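Local structure of L-asparagine oxygenase (Streptomyces coelicolor, 2OG5) at residues Val264-Thr269 and Glu282-Phe287; Asn74-His77 and Leu83-Asp86; Val159-Met164 and Gly169-Thr174. The protein catalyses the iron(II)- and 2-oxoglutarate-dependent 3-hydroxylation of L-asparagine, giving the (2S,3S)-3-hydroxyasparagine that is built into the calcium-dependent lipopeptide antibiotic. All blocks are in the same frame, centred on the assembly; numbering follows the deposited sequence.

How the interactions relate
Interaction 1 and interaction 3 lie in the catalytic part of the chain, their nearest atoms about 8 Å apart, whereas interaction 2 sits on the opposite side of the chain's centre, its own centre about 35 Å from that of interaction 1 and about 33 Å from that of interaction 3. Their chemistry follows their place. Interaction 3 is buried and carried largely by backbone, two turns of one loop meeting beside the substrate site. Interaction 1, partly buried, is apolar packing of a loop on helix 274-290. Interaction 2 joins helices 66-76 and 81-92 nearer the surface, where an arginine lies against a tryptophan and water takes part. No two of them share a helix or strand.

Interaction 1: residues Val264-Thr269 and Glu282-Phe287; sequences VDLAAT and ELQAHF
The loop between strands 260-262 and 270-271 packs on helix 274-290 through L266 and V264, which meet F287 close to the strand that carries the iron ligand H179. The loop approaches the F287 ring at its edge. L266 CD1 lies in the ring plane, 3.9 Å from F287 CD2, and V264 CG1 reaches the same rim at 4.3 Å from F287 CE2. With CG of L266 anti to its carbonyl carbon (chi1 -74°), the branch that ends in CD1 extends to the helix. Branched and aromatic residues suit this seam because they meet without any polar demand; V310 of strand 309-313 touches both V264 and F287.

Behind L266 the loop is shaped by D265. Its OD1 accepts from A267 N at 2.9 Å, an Asx turn, and from A268 N, the latter coming from well above the carboxylate plane. T269 OG1 in turn receives D265 N at 2.9 Å. Polar bonds thus fold the loop on itself, while no hydrogen bond ties it to residues 282-287: the join rests on apolar contact, and the directional bonds run within the loop and from it to F178, N180 and T234.

Interaction 2: residues Asn74-His77 and Leu83-Asp86; sequences NAWH and LRRD
The side chains of W76 and R84 run antiparallel, one alongside the other, the arginine's aliphatic stem lying by the indole while its guanidinium plane stands 86° from the ring. CG of R84 makes the approach, 3.7 Å from W76 CZ2 and 3.8 Å from W76 CE2, displaced toward the rim of the indole. This is contact of methylene with ring and not a cation-pi stack. W76 holds CG anti to its backbone N (chi1 167°), which carries the indole across to helix 81-92. The arginine chain then bends at chi3 (-81°), turning its polar end toward the carbonyls of W76 and H77: R84 CD comes 3.6 Å from W76 O, and H77 O lies over one face of the guanidinium, 3.8 Å from R84 NE. The NE hydrogen itself is spent on the backbone oxygen of W79, in the connection between the helices.

The indole presents its CD1 edge to the face of the H77 ring, W76 CD1 lying 3.8 Å above the centre of the imidazole. A water weakly bridges H77 ND1, at 2.9 Å, and R84 NH1.

Arginine suits this partly exposed place because one side chain offers methylenes to a buried tryptophan and a charge to backbone oxygens and water. The nearby carbonyls of W76 and H77 would probably favour that positive charge electrostatically, although neither is hydrogen-bonded to it.

Interaction 3: residues Val159-Met164 and Gly169-Thr174; sequences VPVPGM and GNAGST
Backbone bonding joins V161 to A171: V161 N donates to A171 O at 3.1 Å, nearly straight at 164°, in the carbonyl plane and on a lone pair. Three CA-H...O contacts accompany it. A171 CA points at V159 O across 3.3 Å with an angle of 176° at the hydrogen, P160 CA approaches the same A171 O, and G172 CA lies 3.3 Å from M164 O. Proline, lacking an N-H, can still take part through its CA.

The apolar contacts centre on the methyl of A171. V161 CG2, anti to its own carbonyl carbon, lies 3.5 Å from A171 CB, and M164 CB reaches that methyl from 3.8 Å. Alanine's single methyl meets both on neighbouring sides, while the thioether of M164 bends away.

Each segment is also closed on itself: M164 N to V161 O (3.0 Å) completes a type II turn, with G163 in the position that favours glycine, and G172 N to G169 O completes a type I turn. The arrangement is thus two beta turns laid together in the loop between strands 156-158 and 176-179, a part of the L-asparagine site, for N170 in the second turn binds the substrate.

Interaction 1: residues Val264-Thr269 and Glu282-Phe287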
# COMPACT_ATOMS: atom_id res chain seq x y z
N VAL A 264 5.63 -7.27 -10.76
CA VAL A 264 5.86 -6.43 -11.94
C VAL A 264 5.77 -4.95 -11.59
O VAL A 264 5.03 -4.56 -10.68
CB VAL A 264 4.85 -6.77 -13.08
CG1 VAL A 264 3.44 -6.29 -12.74
CG2 VAL A 264 5.33 -6.22 -14.43
N ASP A 265 6.54 -4.14 -12.31
CA ASP A 265 6.42 -2.69 -12.23
C ASP A 265 6.49 -2.20 -13.67
O ASP A 265 7.52 -2.36 -14.31
CB ASP A 265 7.57 -2.12 -11.39
CG ASP A 265 7.49 -0.62 -11.21
OD1 ASP A 265 7.08 0.08 -12.16
OD2 ASP A 265 7.85 -0.14 -10.12
N LEU A 266 5.38 -1.67 -14.19
CA LEU A 266 5.34 -1.33 -15.62
C LEU A 266 6.27 -0.17 -15.97
O LEU A 266 6.58 0.02 -17.15
CB LEU A 266 3.90 -1.11 -16.10
CG LEU A 266 3.11 -2.42 -16.24
CD1 LEU A 266 1.65 -2.12 -16.46
CD2 LEU A 266 3.64 -3.29 -17.36
N ALA A 267 6.76 0.55 -14.97
CA ALA A 267 7.76 1.60 -15.18
C ALA A 267 9.19 1.07 -15.12
O ALA A 267 10.04 1.52 -15.89
CB ALA A 267 7.59 2.72 -14.16
N ALA A 268 9.46 0.12 -14.22
CA ALA A 268 10.82 -0.33 -13.94
C ALA A 268 11.15 -1.68 -14.60
O ALA A 268 12.30 -1.90 -15.01
CB ALA A 268 11.04 -0.41 -12.45
N THR A 269 10.17 -2.57 -14.72
CA THR A 269 10.43 -3.91 -15.26
C THR A 269 10.78 -3.84 -16.74
O THR A 269 10.04 -3.27 -17.54
CB THR A 269 9.23 -4.86 -15.05
OG1 THR A 269 8.93 -4.97 -13.65
CG2 THR A 269 9.53 -6.26 -15.62
N GLU A 282 0.40 -6.35 -23.42
CA GLU A 282 -0.93 -6.93 -23.27
C GLU A 282 -1.39 -6.90 -21.82
O GLU A 282 -2.57 -6.65 -21.54
CB GLU A 282 -1.00 -8.37 -23.81
CG GLU A 282 -2.44 -8.87 -23.95
CD GLU A 282 -2.58 -10.31 -24.38
OE1 GLU A 282 -1.65 -10.85 -25.01
OE2 GLU A 282 -3.64 -10.91 -24.09
N LEU A 283 -0.47 -7.17 -20.90
CA LEU A 283 -0.79 -7.12 -19.47
C LEU A 283 -1.25 -5.73 -19.06
O LEU A 283 -2.28 -5.58 -18.41
CB LEU A 283 0.42 -7.56 -18.66
CG LEU A 283 0.23 -7.71 -17.15
CD1 LEU A 283 -0.77 -8.80 -16.84
CD2 LEU A 283 1.57 -7.99 -16.48
N GLN A 284 -0.50 -4.71 -19.47
CA GLN A 284 -0.88 -3.31 -19.21
C GLN A 284 -2.27 -3.00 -19.75
O GLN A 284 -3.08 -2.37 -19.06
CB GLN A 284 0.16 -2.35 -19.80
CG GLN A 284 -0.26 -0.85 -19.90
CD GLN A 284 -0.60 -0.19 -18.57
OE1 GLN A 284 -0.16 -0.62 -17.52
NE2 GLN A 284 -1.40 0.89 -18.63
N ALA A 285 -2.55 -3.42 -20.98
CA ALA A 285 -3.86 -3.19 -21.58
C ALA A 285 -5.00 -3.77 -20.75
O ALA A 285 -6.01 -3.10 -20.55
CB ALA A 285 -3.91 -3.77 -22.99
N HIS A 286 -4.83 -4.99 -20.26
CA HIS A 286 -5.88 -5.65 -19.47
C HIS A 286 -5.98 -5.10 -18.04
O HIS A 286 -7.09 -5.03 -17.49
CB HIS A 286 -5.68 -7.17 -19.45
CG HIS A 286 -6.04 -7.84 -20.74
ND1 HIS A 286 -5.12 -8.05 -21.75
CD2 HIS A 286 -7.22 -8.32 -21.20
CE1 HIS A 286 -5.73 -8.63 -22.78
NE2 HIS A 286 -7.00 -8.80 -22.47
N PHE A 287 -4.86 -4.68 -17.46
CA PHE A 287 -4.89 -3.96 -16.19
C PHE A 287 -5.71 -2.69 -16.35
O PHE A 287 -6.57 -2.37 -15.52
CB PHE A 287 -3.49 -3.51 -15.72
CG PHE A 287 -2.62 -4.60 -15.12
CD1 PHE A 287 -3.15 -5.72 -14.49
CD2 PHE A 287 -1.25 -4.43 -15.12
CE1 PHE A 287 -2.30 -6.67 -13.91
CE2 PHE A 287 -0.40 -5.37 -14.55
CZ PHE A 287 -0.93 -6.49 -13.96

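Interaction 2: residues Asn74-His77 and Leu83-Asp86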
# COMPACT_ATOMS: atom_id res chain seq x y z
N ASN A 74 -1.67 -4.38 20.91
CA ASN A 74 -2.63 -4.61 21.99
C ASN A 74 -3.95 -3.90 21.75
O ASN A 74 -5.02 -4.46 22.01
CB ASN A 74 -2.01 -4.20 23.33
CG ASN A 74 -0.91 -5.16 23.79
OD1 ASN A 74 0.11 -4.74 24.33
ND2 ASN A 74 -1.13 -6.46 23.57
N ALA A 75 -3.89 -2.67 21.25
CA ALA A 75 -5.11 -1.89 20.99
C ALA A 75 -5.92 -2.48 19.84
O ALA A 75 -7.15 -2.42 19.86
CB ALA A 75 -4.75 -0.42 20.71
N TRP A 76 -5.26 -3.06 18.85
CA TRP A 76 -5.98 -3.73 17.77
C TRP A 76 -6.98 -4.75 18.33
O TRP A 76 -8.11 -4.87 17.86
CB TRP A 76 -5.01 -4.44 16.82
CG TRP A 76 -5.71 -5.36 15.90
CD1 TRP A 76 -5.77 -6.72 15.99
CD2 TRP A 76 -6.52 -5.00 14.78
NE1 TRP A 76 -6.55 -7.22 14.99
CE2 TRP A 76 -7.02 -6.19 14.22
CE3 TRP A 76 -6.86 -3.78 14.18
CZ2 TRP A 76 -7.84 -6.20 13.09
CZ3 TRP A 76 -7.67 -3.79 13.06
CH2 TRP A 76 -8.15 -4.99 12.53
N HIS A 77 -6.58 -5.48 19.36
CA HIS A 77 -7.43 -6.53 19.90
C HIS A 77 -8.62 -6.03 20.69
O HIS A 77 -9.50 -6.82 21.03
CB HIS A 77 -6.57 -7.53 20.66
CG HIS A 77 -5.74 -8.37 19.74
ND1 HIS A 77 -6.31 -9.33 18.94
CD2 HIS A 77 -4.43 -8.32 19.42
CE1 HIS A 77 -5.37 -9.86 18.18
NE2 HIS A 77 -4.22 -9.27 18.45
N LEU A 83 -15.17 -6.15 12.74
CA LEU A 83 -14.10 -5.64 11.89
C LEU A 83 -12.90 -6.57 11.90
O LEU A 83 -12.24 -6.75 10.88
CB LEU A 83 -13.68 -4.24 12.35
CG LEU A 83 -14.77 -3.16 12.22
CD1 LEU A 83 -14.31 -1.83 12.83
CD2 LEU A 83 -15.15 -2.97 10.75
N ARG A 84 -12.59 -7.16 13.06
CA ARG A 84 -11.50 -8.13 13.14
C ARG A 84 -11.80 -9.35 12.26
O ARG A 84 -10.92 -9.86 11.57
CB ARG A 84 -11.19 -8.52 14.58
CG ARG A 84 -10.49 -7.39 15.34
CD ARG A 84 -10.02 -7.77 16.74
NE ARG A 84 -11.11 -7.69 17.71
CZ ARG A 84 -11.78 -8.73 18.20
NH1 ARG A 84 -11.48 -9.99 17.88
NH2 ARG A 84 -12.77 -8.49 19.05
N ARG A 85 -13.06 -9.77 12.25
CA ARG A 85 -13.49 -10.86 11.37
C ARG A 85 -13.41 -10.47 9.89
O ARG A 85 -13.01 -11.29 9.07
CB ARG A 85 -14.92 -11.30 11.72
CG ARG A 85 -14.98 -12.08 13.00
CD ARG A 85 -16.39 -12.32 13.48
NE ARG A 85 -16.38 -13.09 14.72
CZ ARG A 85 -17.20 -12.90 15.75
NH1 ARG A 85 -18.11 -11.93 15.74
NH2 ARG A 85 -17.09 -13.68 16.81
N ASP A 86 -13.80 -9.24 9.55
CA ASP A 86 -13.72 -8.78 8.17
C ASP A 86 -12.27 -8.80 7.66
O ASP A 86 -12.00 -9.26 6.55
CB ASP A 86 -14.26 -7.36 8.02
CG ASP A 86 -15.76 -7.26 8.24
OD1 ASP A 86 -16.48 -8.27 8.07
OD2 ASP A 86 -16.20 -6.15 8.60
O HOH W 1 -8.22 -10.67 17.14

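Interaction 3: residues Val159-Met164 and Gly169-Thr174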
# COMPACT_ATOMS: atom_id res chain seq x y z
N VAL A 159 1.72 12.88 -0.60
CA VAL A 159 1.35 14.28 -0.80
C VAL A 159 2.13 14.84 -1.98
O VAL A 159 3.30 14.48 -2.17
CB VAL A 159 1.63 15.14 0.45
CG1 VAL A 159 0.77 14.68 1.63
CG2 VAL A 159 3.12 15.10 0.84
N PRO A 160 1.51 15.70 -2.79
CA PRO A 160 2.23 16.23 -3.94
C PRO A 160 3.24 17.30 -3.55
O PRO A 160 2.94 18.15 -2.72
CB PRO A 160 1.12 16.83 -4.80
CG PRO A 160 0.08 17.25 -3.81
CD PRO A 160 0.12 16.21 -2.72
N VAL A 161 4.42 17.28 -4.18
CA VAL A 161 5.50 18.21 -3.87
C VAL A 161 5.89 19.01 -5.11
O VAL A 161 6.12 18.42 -6.17
CB VAL A 161 6.74 17.44 -3.38
CG1 VAL A 161 7.89 18.39 -3.07
CG2 VAL A 161 6.40 16.59 -2.15
N PRO A 162 5.96 20.35 -4.99
CA PRO A 162 6.37 21.17 -6.13
C PRO A 162 7.71 20.73 -6.72
O PRO A 162 8.67 20.52 -5.99
CB PRO A 162 6.48 22.58 -5.54
CG PRO A 162 5.54 22.57 -4.40
CD PRO A 162 5.62 21.19 -3.83
N GLY A 163 7.75 20.60 -8.04
CA GLY A 163 8.95 20.17 -8.75
C GLY A 163 9.07 18.67 -8.93
O GLY A 163 9.91 18.21 -9.71
N MET A 164 8.24 17.90 -8.23
CA MET A 164 8.28 16.44 -8.30
C MET A 164 7.12 15.87 -9.12
O MET A 164 6.86 14.67 -9.06
CB MET A 164 8.23 15.85 -6.89
CG MET A 164 9.32 16.34 -5.96
SD MET A 164 10.96 15.87 -6.53
CE MET A 164 10.87 14.09 -6.42
N GLY A 169 6.10 8.16 -8.00
CA GLY A 169 6.10 7.91 -6.57
C GLY A 169 5.22 8.86 -5.78
O GLY A 169 4.45 9.64 -6.37
N ASN A 170 5.34 8.80 -4.45
CA ASN A 170 4.48 9.53 -3.51
C ASN A 170 4.27 10.99 -3.84
O ASN A 170 3.15 11.49 -3.73
CB ASN A 170 5.04 9.46 -2.09
CG ASN A 170 4.85 8.09 -1.47
OD1 ASN A 170 4.60 7.12 -2.18
ND2 ASN A 170 4.97 8.01 -0.15
N ALA A 171 5.35 11.68 -4.21
CA ALA A 171 5.35 13.12 -4.38
C ALA A 171 4.84 13.59 -5.75
O ALA A 171 4.67 14.78 -5.98
CB ALA A 171 6.74 13.67 -4.13
N GLY A 172 4.60 12.65 -6.66
CA GLY A 172 4.23 13.01 -8.03
C GLY A 172 2.75 13.28 -8.21
O GLY A 172 1.93 12.98 -7.33
N SER A 173 2.41 13.86 -9.35
CA SER A 173 1.01 14.08 -9.72
C SER A 173 0.72 13.79 -11.19
O SER A 173 -0.40 13.99 -11.66
CB SER A 173 0.61 15.51 -9.33
OG SER A 173 1.57 16.43 -9.80
N THR A 174 1.72 13.31 -11.92
CA THR A 174 1.52 12.76 -13.24
C THR A 174 0.97 11.34 -13.07
O THR A 174 1.00 10.78 -11.98
CB THR A 174 2.83 12.74 -14.03
OG1 THR A 174 2.56 12.38 -15.40
CG2 THR A 174 3.80 11.75 -13.43